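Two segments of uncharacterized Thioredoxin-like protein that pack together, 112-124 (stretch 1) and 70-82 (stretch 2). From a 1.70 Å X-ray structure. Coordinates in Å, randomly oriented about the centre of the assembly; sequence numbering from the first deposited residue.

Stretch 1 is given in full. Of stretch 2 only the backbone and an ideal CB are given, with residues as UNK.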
ATOM      1  N   SER A 112       8.427  -5.503  11.248  1.00 18.89           N
ATOM      2  CA  SER A 112       7.025  -5.705  11.563  1.00 19.54           C
ATOM      3  C   SER A 112       6.081  -5.523  10.356  1.00 19.21           C
ATOM      4  O   SER A 112       4.921  -5.928  10.419  1.00 19.98           O
ATOM      5  CB  SER A 112       6.582  -4.787  12.715  1.00 19.82           C
ATOM      6  OG  SER A 112       6.392  -3.453  12.271  1.00 21.10           O
ATOM      7  N   TRP A 113       6.560  -4.921   9.269  1.00 18.74           N
ATOM      8  CA  TRP A 113       5.683  -4.612   8.123  1.00 17.71           C
ATOM      9  C   TRP A 113       5.225  -5.832   7.355  1.00 17.29           C
ATOM     10  O   TRP A 113       5.964  -6.787   7.192  1.00 18.40           O
ATOM     11  CB  TRP A 113       6.384  -3.684   7.136  1.00 17.36           C
ATOM     12  CG  TRP A 113       6.750  -2.370   7.672  1.00 16.57           C
ATOM     13  CD1 TRP A 113       6.363  -1.823   8.871  1.00 17.70           C
ATOM     14  CD2 TRP A 113       7.552  -1.389   7.027  1.00 16.16           C
ATOM     15  NE1 TRP A 113       6.892  -0.566   9.010  1.00 16.25           N
ATOM     16  CE2 TRP A 113       7.622  -0.269   7.890  1.00 16.97           C
ATOM     17  CE3 TRP A 113       8.234  -1.341   5.793  1.00 16.15           C
ATOM     18  CZ2 TRP A 113       8.342   0.874   7.574  1.00 16.05           C
ATOM     19  CZ3 TRP A 113       8.955  -0.188   5.477  1.00 14.98           C
ATOM     20  CH2 TRP A 113       8.999   0.902   6.361  1.00 16.91           C
ATOM     21  N   ILE A 114       4.006  -5.771   6.826  1.00 15.10           N
ATOM     22  CA  ILE A 114       3.514  -6.803   5.921  1.00 14.40           C
ATOM     23  C   ILE A 114       4.106  -6.499   4.543  1.00 13.44           C
ATOM     24  O   ILE A 114       4.141  -5.351   4.141  1.00 13.76           O
ATOM     25  CB  ILE A 114       1.959  -6.771   5.895  1.00 13.16           C
ATOM     26  CG1 ILE A 114       1.397  -6.990   7.312  1.00 15.21           C
ATOM     27  CG2 ILE A 114       1.373  -7.785   4.890  1.00 15.52           C
ATOM     28  CD1 ILE A 114      -0.112  -6.768   7.422  1.00 13.63           C
ATOM     29  N   MET A 115       4.582  -7.518   3.836  1.00 13.69           N
ATOM     30  CA  MET A 115       5.150  -7.331   2.497  1.00 13.61           C
ATOM     31  C   MET A 115       4.233  -8.015   1.468  1.00 13.16           C
ATOM     32  O   MET A 115       3.819  -9.165   1.633  1.00 12.95           O
ATOM     33  CB  MET A 115       6.594  -7.866   2.405  1.00 12.75           C
ATOM     34  CG  MET A 115       7.702  -6.977   3.087  1.00 14.51           C
ATOM     35  SD  MET A 115       9.316  -7.815   3.104  1.00 13.23           S
ATOM     36  CE  MET A 115       9.168  -8.892   4.503  1.00 19.19           C
ATOM     37  N   VAL A 116       3.902  -7.290   0.406  1.00 12.66           N
ATOM     38  CA  VAL A 116       2.951  -7.763  -0.597  1.00 12.73           C
ATOM     39  C   VAL A 116       3.567  -7.483  -1.954  1.00 12.28           C
ATOM     40  O   VAL A 116       4.219  -6.466  -2.120  1.00 13.19           O
ATOM     41  CB  VAL A 116       1.594  -6.980  -0.468  1.00 11.97           C
ATOM     42  CG1 VAL A 116       0.714  -7.145  -1.673  1.00 13.66           C
ATOM     43  CG2 VAL A 116       0.835  -7.433   0.785  1.00 11.79           C
ATOM     44  N   MET A 117       3.401  -8.392  -2.906  1.00 12.35           N
ATOM     45  CA  MET A 117       3.772  -8.083  -4.287  1.00 12.52           C
ATOM     46  C   MET A 117       2.481  -8.036  -5.102  1.00 13.44           C
ATOM     47  O   MET A 117       1.594  -8.898  -4.929  1.00 15.04           O
ATOM     48  CB  MET A 117       4.805  -9.085  -4.838  1.00 12.38           C
ATOM     49  CG  MET A 117       6.171  -9.119  -4.083  1.00 12.98           C
ATOM     50  SD  MET A 117       7.581  -9.870  -4.982  1.00  6.92           S
ATOM     51  CE  MET A 117       8.223  -8.395  -5.793  1.00 13.93           C
ATOM     52  N   ASP A 118       2.330  -6.996  -5.922  1.00 12.74           N
ATOM     53  CA  ASP A 118       1.090  -6.781  -6.678  1.00 12.24           C
ATOM     54  C   ASP A 118       1.292  -7.099  -8.138  1.00 12.81           C
ATOM     55  O   ASP A 118       2.341  -6.813  -8.707  1.00 13.54           O
ATOM     56  CB  ASP A 118       0.653  -5.319  -6.538  1.00 12.01           C
ATOM     57  CG  ASP A 118      -0.620  -4.993  -7.317  1.00 11.39           C
ATOM     58  OD1 ASP A 118      -1.615  -5.718  -7.173  1.00 11.86           O
ATOM     59  OD2 ASP A 118      -0.630  -3.951  -8.018  1.00 11.24           O
ATOM     60  N   ASP A 119       0.248  -7.652  -8.747  1.00 11.88           N
ATOM     61  CA  ASP A 119       0.262  -7.984 -10.165  1.00 11.44           C
ATOM     62  C   ASP A 119      -0.331  -6.872 -11.043  1.00 10.74           C
ATOM     63  O   ASP A 119      -0.607  -7.106 -12.217  1.00 10.07           O
ATOM     64  CB  ASP A 119      -0.477  -9.314 -10.393  1.00 11.44           C
ATOM     65  CG  ASP A 119      -1.967  -9.238 -10.052  1.00 13.79           C
ATOM     66  OD1 ASP A 119      -2.456  -8.189  -9.616  1.00 11.69           O
ATOM     67  OD2 ASP A 119      -2.663 -10.261 -10.221  1.00 14.80           O
ATOM     68  N   GLY A 120      -0.515  -5.675 -10.486  1.00 10.20           N
ATOM     69  CA  GLY A 120      -1.169  -4.571 -11.202  1.00 10.54           C
ATOM     70  C   GLY A 120      -2.613  -4.357 -10.759  1.00 10.92           C
ATOM     71  O   GLY A 120      -3.171  -3.282 -10.984  1.00 10.68           O
ATOM     72  N   SER A 121      -3.226  -5.384 -10.142  1.00 11.30           N
ATOM     73  CA  SER A 121      -4.603  -5.271  -9.597  1.00 11.57           C
ATOM     74  C   SER A 121      -4.792  -4.133  -8.607  1.00 10.37           C
ATOM     75  O   SER A 121      -5.790  -3.393  -8.668  1.00  9.82           O
ATOM     76  CB  SER A 121      -5.031  -6.577  -8.883  1.00 11.31           C
ATOM     77  OG  SER A 121      -5.082  -7.645  -9.805  1.00 16.65           O
ATOM     78  N   LEU A 122      -3.848  -4.003  -7.680  1.00 10.39           N
ATOM     79  CA  LEU A 122      -3.990  -2.992  -6.628  1.00  9.70           C
ATOM     80  C   LEU A 122      -3.600  -1.628  -7.180  1.00 10.12           C
ATOM     81  O   LEU A 122      -4.150  -0.603  -6.761  1.00  9.86           O
ATOM     82  CB  LEU A 122      -3.166  -3.345  -5.391  1.00 10.62           C
ATOM     83  CG  LEU A 122      -3.679  -4.591  -4.665  1.00 10.63           C
ATOM     84  CD1 LEU A 122      -2.587  -5.103  -3.717  1.00 11.57           C
ATOM     85  CD2 LEU A 122      -5.007  -4.326  -3.918  1.00 12.28           C
ATOM     86  N   VAL A 123      -2.658  -1.628  -8.127  1.00 10.19           N
ATOM     87  CA  VAL A 123      -2.311  -0.389  -8.840  1.00 10.34           C
ATOM     88  C   VAL A 123      -3.560   0.200  -9.493  1.00  9.71           C
ATOM     89  O   VAL A 123      -3.838   1.409  -9.386  1.00  9.37           O
ATOM     90  CB  VAL A 123      -1.181  -0.634  -9.857  1.00 10.50           C
ATOM     91  CG1 VAL A 123      -1.068   0.556 -10.834  1.00 10.97           C
ATOM     92  CG2 VAL A 123       0.129  -0.826  -9.115  1.00 11.49           C
ATOM     93  N   GLU A 124      -4.330  -0.650 -10.156  1.00  9.37           N
ATOM     94  CA  GLU A 124      -5.569  -0.222 -10.784  1.00  9.66           C
ATOM     95  C   GLU A 124      -6.606   0.177  -9.740  1.00  9.31           C
ATOM     96  O   GLU A 124      -7.252   1.229  -9.862  1.00  9.78           O
ATOM     97  CB  GLU A 124      -6.104  -1.350 -11.669  1.00 10.06           C
ATOM     98  CG  GLU A 124      -7.442  -1.040 -12.360  1.00 13.01           C
ATOM     99  CD  GLU A 124      -7.978  -2.217 -13.171  1.00 18.63           C
ATOM    100  OE1 GLU A 124      -7.172  -3.053 -13.632  1.00 22.81           O
ATOM    101  OE2 GLU A 124      -9.208  -2.305 -13.370  1.00 21.56           O
ATOM    102  N   UNK A  70      -0.191   0.371  10.900  1.00 14.78           N
ATOM    103  CA  UNK A  70       0.332  -0.819  10.226  1.00 14.46           C
ATOM    104  C   UNK A  70       0.715  -0.448   8.813  1.00 13.71           C
ATOM    105  O   UNK A  70      -0.140  -0.010   8.052  1.00 14.72           O
ATOM    106  CB  UNK A  70      -0.689  -1.959  10.228  1.00 14.46           C
ATOM    107  N   UNK A  71       1.991  -0.607   8.476  1.00 12.75           N
ATOM    108  CA  UNK A  71       2.469  -0.379   7.107  1.00 12.23           C
ATOM    109  C   UNK A  71       2.399  -1.669   6.289  1.00 11.89           C
ATOM    110  O   UNK A  71       2.868  -2.748   6.729  1.00 11.83           O
ATOM    111  CB  UNK A  71       3.901   0.159   7.122  1.00 12.23           C
ATOM    112  N   UNK A  72       1.804  -1.567   5.107  1.00 10.96           N
ATOM    113  CA  UNK A  72       1.822  -2.666   4.150  1.00 10.82           C
ATOM    114  C   UNK A  72       2.672  -2.214   2.951  1.00 10.88           C
ATOM    115  O   UNK A  72       2.274  -1.291   2.233  1.00 10.68           O
ATOM    116  CB  UNK A  72       0.406  -3.058   3.722  1.00 10.82           C
ATOM    117  N   UNK A  73       3.850  -2.828   2.782  1.00 10.68           N
ATOM    118  CA  UNK A  73       4.748  -2.505   1.665  1.00 10.42           C
ATOM    119  C   UNK A  73       4.308  -3.305   0.466  1.00 10.11           C
ATOM    120  O   UNK A  73       4.288  -4.532   0.520  1.00 10.24           O
ATOM    121  CB  UNK A  73       6.210  -2.796   2.007  1.00 10.42           C
ATOM    122  N   UNK A  74       3.935  -2.609  -0.612  1.00  9.48           N
ATOM    123  CA  UNK A  74       3.360  -3.267  -1.790  1.00  9.23           C
ATOM    124  C   UNK A  74       4.315  -3.027  -2.942  1.00  9.60           C
ATOM    125  O   UNK A  74       4.351  -1.924  -3.480  1.00  9.63           O
ATOM    126  CB  UNK A  74       1.958  -2.746  -2.111  1.00  9.23           C
ATOM    127  N   UNK A  75       5.079  -4.053  -3.314  1.00  9.57           N
ATOM    128  CA  UNK A  75       6.008  -3.911  -4.432  1.00  9.45           C
ATOM    129  C   UNK A  75       5.230  -4.346  -5.650  1.00  9.70           C
ATOM    130  O   UNK A  75       4.868  -5.525  -5.768  1.00 10.25           O
ATOM    131  CB  UNK A  75       7.288  -4.728  -4.245  1.00  9.45           C
ATOM    132  N   UNK A  76       4.955  -3.395  -6.548  1.00  9.60           N
ATOM    133  CA  UNK A  76       4.177  -3.705  -7.738  1.00  9.81           C
ATOM    134  C   UNK A  76       5.052  -3.844  -8.970  1.00 10.75           C
ATOM    135  O   UNK A  76       4.538  -3.955 -10.096  1.00 11.07           O
ATOM    136  CB  UNK A  76       3.120  -2.624  -7.972  1.00  9.81           C
ATOM    137  N   UNK A  77       6.377  -3.852  -8.772  1.00 10.21           N
ATOM    138  CA  UNK A  77       7.287  -3.921  -9.910  1.00 10.19           C
ATOM    139  C   UNK A  77       7.502  -5.396 -10.292  1.00 10.11           C
ATOM    140  O   UNK A  77       8.578  -5.965 -10.119  1.00 10.37           O
ATOM    141  CB  UNK A  77       8.618  -3.240  -9.584  1.00 10.19           C
ATOM    142  N   UNK A  78       6.428  -6.005 -10.796  1.00 10.19           N
ATOM    143  CA  UNK A  78       6.390  -7.426 -11.097  1.00 10.72           C
ATOM    144  C   UNK A  78       6.137  -7.650 -12.582  1.00 11.50           C
ATOM    145  O   UNK A  78       5.620  -6.763 -13.268  1.00 11.08           O
ATOM    146  CB  UNK A  78       5.315  -8.123 -10.261  1.00 10.72           C
ATOM    147  N   UNK A  79       6.478  -8.846 -13.070  1.00 11.94           N
ATOM    148  CA  UNK A  79       6.304  -9.142 -14.496  1.00 11.77           C
ATOM    149  C   UNK A  79       4.867  -8.892 -14.948  1.00 12.56           C
ATOM    150  O   UNK A  79       4.639  -8.338 -16.029  1.00 12.52           O
ATOM    151  CB  UNK A  79       6.696 -10.592 -14.788  1.00 11.77           C
ATOM    152  N   UNK A  80       3.906  -9.298 -14.123  1.00 12.04           N
ATOM    153  CA  UNK A  80       2.497  -9.191 -14.490  1.00 12.61           C
ATOM    154  C   UNK A  80       2.069  -7.725 -14.586  1.00 12.48           C
ATOM    155  O   UNK A  80       1.358  -7.327 -15.526  1.00 12.47           O
ATOM    156  CB  UNK A  80       1.625  -9.932 -13.475  1.00 12.61           C
ATOM    157  N   UNK A  81       2.468  -6.929 -13.599  1.00 11.81           N
ATOM    158  CA  UNK A  81       2.111  -5.514 -13.584  1.00 12.29           C
ATOM    159  C   UNK A  81       2.767  -4.773 -14.749  1.00 12.99           C
ATOM    160  O   UNK A  81       2.115  -3.948 -15.401  1.00 13.10           O
ATOM    161  CB  UNK A  81       2.519  -4.876 -12.255  1.00 12.29           C
ATOM    162  N   UNK A  82       4.043  -5.073 -15.010  1.00 13.09           N
ATOM    163  CA  UNK A  82       4.805  -4.382 -16.058  1.00 13.89           C
ATOM    164  C   UNK A  82       4.211  -4.667 -17.431  1.00 14.43           C
ATOM    165  O   UNK A  82       4.108  -3.772 -18.267  1.00 14.38           O
ATOM    166  CB  UNK A  82       6.275  -4.805 -16.024  1.00 13.89           C
TER

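Residues 70-75 run as a strand parallel to strand 114-117, their axes 4.6 Å apart at closest approach and inclined by 21°. The pairing is set by backbone: Ile114 N donates to the carbonyl O of position 71 (3.2 Å), the N of position 73 donates to Ile114 O (2.9 Å), and Val116 N donates to the O of position 73 (2.8 Å). None of this fixes a side chain, so each position must be judged from its CB.

Position 70 has its CB pointing sideways, with nothing of stretch 1 within 5.5 Å. Stretch 1 sets little constraint; the residue is Ser70, whose OG bonds elsewhere in the structure.

At position 71 the CB points toward stretch 1 and lies 3.6 Å from Trp113 NE1, over the indole face. A compact aliphatic group suits such a surface. Val71 fills it, its CB 3.6 Å from the centroid of the Trp113 five-membered ring and 9° off the normal.

Position 72 pairs with Ile114, and its CB is 5.3 Å from Val116 CG2. Aliphatic side chains on this face, Val, Ile or Leu, would extend the apolar row. Ile72 does so: its CG2 is 3.7 Å from Val116 CG2 and its CG1 4.2 Å from Ile114 CD1.

Position 73 turns to the other face, with Trp113 CE3 at 4.5 Å and Met115 CG at 4.6 Å from the CB. Small residues fit easily, though a larger one is not excluded by these distances. Ala73 sets its CB 3.9 Å from Ile114 O, near the Trp113 and Met115 side chains.

Position 74 returns to the face of Val116, its CB 5.4 Å from Leu122 CD1 and 5.3 Å from Asp118 CB. A branched or long aliphatic would reach these groups. Ile74 places CG1 4.1 Å from Val116 CB, CG2 3.7 Å from Asp118 CB and CD1 4.4 Å from Leu122 CD1.

Position 75 has its CB 4.1 Å from Met117 CE; apolar or polar groups could lie beside the methionine. It is Asp75, whose OD2 is 3.8 Å from Met117 CE and whose OD1 accepts from the backbone N of position 77 (2.9 Å).

Position 76 follows the strand, its CB sideways but only 3.7 Å from Val123 CG2. Aliphatic or aromatic groups suit this methyl. Phe76 presents a ring face, with Val123 CG2 3.8 Å from the centroid.

Position 77 points away and is free of stretch 1; it is Trp77.

Position 78 points toward stretch 1, its CB 3.6 Å from Asp118 O, and precedes a helix. A short donor that can also cap, Ser or Thr, is the natural choice. Thr78 OG1 donates to Asp118 O (2.7 Å) and accepts from the backbone N of position 81 (3.3 Å), capping the helix.

Position 79 points away: Ala79. Position 80 has its CB 3.8 Å from Asp119 CB, but the Asp119 carboxylate leads away, so many side chains would suit, polar ones included; Glu80 keeps the CB-CB contact.

Position 81 has its CB 3.6 Å from Gly120 N and 4.0 Å from Asp118 O, a close backbone approach favouring a small residue, Ala81. Position 82 points away and is Leu82.

Stretch 2, residues 70-82: SVIAIDFWTAEAL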
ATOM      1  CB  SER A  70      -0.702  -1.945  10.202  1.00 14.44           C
ATOM      2  OG  SER A  70      -0.931  -2.461  11.514  1.00 16.26           O
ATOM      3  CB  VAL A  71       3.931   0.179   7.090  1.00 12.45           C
ATOM      4  CG1 VAL A  71       4.501   0.204   5.652  1.00 12.91           C
ATOM      5  CG2 VAL A  71       3.977   1.566   7.746  1.00 13.15           C
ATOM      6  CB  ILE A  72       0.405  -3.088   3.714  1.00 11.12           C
ATOM      7  CG1 ILE A  72      -0.462  -3.382   4.967  1.00 12.46           C
ATOM      8  CG2 ILE A  72       0.485  -4.267   2.749  1.00 11.49           C
ATOM      9  CD1 ILE A  72      -1.892  -3.843   4.698  1.00 16.62           C
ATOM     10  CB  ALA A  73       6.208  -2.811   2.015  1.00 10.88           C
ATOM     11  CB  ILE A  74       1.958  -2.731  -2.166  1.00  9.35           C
ATOM     12  CG1 ILE A  74       0.974  -2.964  -1.027  1.00  8.58           C
ATOM     13  CG2 ILE A  74       1.461  -3.429  -3.471  1.00  9.18           C
ATOM     14  CD1 ILE A  74      -0.408  -2.264  -1.192  1.00 10.71           C
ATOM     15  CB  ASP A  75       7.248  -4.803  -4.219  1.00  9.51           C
ATOM     16  CG  ASP A  75       8.318  -4.609  -5.296  1.00  9.29           C
ATOM     17  OD1 ASP A  75       7.995  -4.149  -6.408  1.00  9.78           O
ATOM     18  OD2 ASP A  75       9.501  -4.922  -5.016  1.00 10.51           O
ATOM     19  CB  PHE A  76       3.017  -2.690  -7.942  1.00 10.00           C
ATOM     20  CG  PHE A  76       3.449  -1.283  -8.312  1.00  9.10           C
ATOM     21  CD1 PHE A  76       3.548  -0.891  -9.656  1.00  9.07           C
ATOM     22  CD2 PHE A  76       3.673  -0.336  -7.321  1.00  9.82           C
ATOM     23  CE1 PHE A  76       3.885   0.424 -10.004  1.00 11.35           C
ATOM     24  CE2 PHE A  76       4.013   0.981  -7.649  1.00  9.60           C
ATOM     25  CZ  PHE A  76       4.109   1.359  -8.998  1.00  9.50           C
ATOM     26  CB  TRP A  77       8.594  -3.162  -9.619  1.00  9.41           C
ATOM     27  CG  TRP A  77       9.301  -2.791 -10.898  1.00 10.25           C
ATOM     28  CD1 TRP A  77      10.357  -3.432 -11.462  1.00  8.66           C
ATOM     29  CD2 TRP A  77       8.945  -1.731 -11.783  1.00  9.44           C
ATOM     30  NE1 TRP A  77      10.712  -2.812 -12.641  1.00 11.29           N
ATOM     31  CE2 TRP A  77       9.861  -1.761 -12.855  1.00 10.93           C
ATOM     32  CE3 TRP A  77       7.960  -0.731 -11.757  1.00  9.47           C
ATOM     33  CZ2 TRP A  77       9.802  -0.856 -13.914  1.00 11.20           C
ATOM     34  CZ3 TRP A  77       7.910   0.185 -12.818  1.00 10.28           C
ATOM     35  CH2 TRP A  77       8.835   0.108 -13.877  1.00  9.79           C
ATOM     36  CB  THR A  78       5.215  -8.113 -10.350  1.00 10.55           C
ATOM     37  OG1 THR A  78       3.969  -7.523 -10.765  1.00 11.53           O
ATOM     38  CG2 THR A  78       5.373  -7.979  -8.838  1.00  9.74           C
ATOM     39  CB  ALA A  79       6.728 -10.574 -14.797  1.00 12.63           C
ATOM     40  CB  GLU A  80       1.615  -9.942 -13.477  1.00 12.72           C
ATOM     41  CG  GLU A  80       1.719 -11.459 -13.529  1.00 15.31           C
ATOM     42  CD  GLU A  80       2.999 -12.030 -12.879  1.00 20.17           C
ATOM     43  OE1 GLU A  80       3.706 -11.332 -12.098  1.00 20.10           O
ATOM     44  OE2 GLU A  80       3.300 -13.209 -13.166  1.00 22.50           O
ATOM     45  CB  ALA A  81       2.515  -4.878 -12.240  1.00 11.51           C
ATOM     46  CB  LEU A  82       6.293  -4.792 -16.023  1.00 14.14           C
ATOM     47  CG  LEU A  82       7.036  -4.441 -14.723  1.00 15.79           C
ATOM     48  CD1 LEU A  82       8.583  -4.628 -14.852  1.00 15.56           C
ATOM     49  CD2 LEU A  82       6.680  -3.062 -14.190  1.00 15.00           C
TER
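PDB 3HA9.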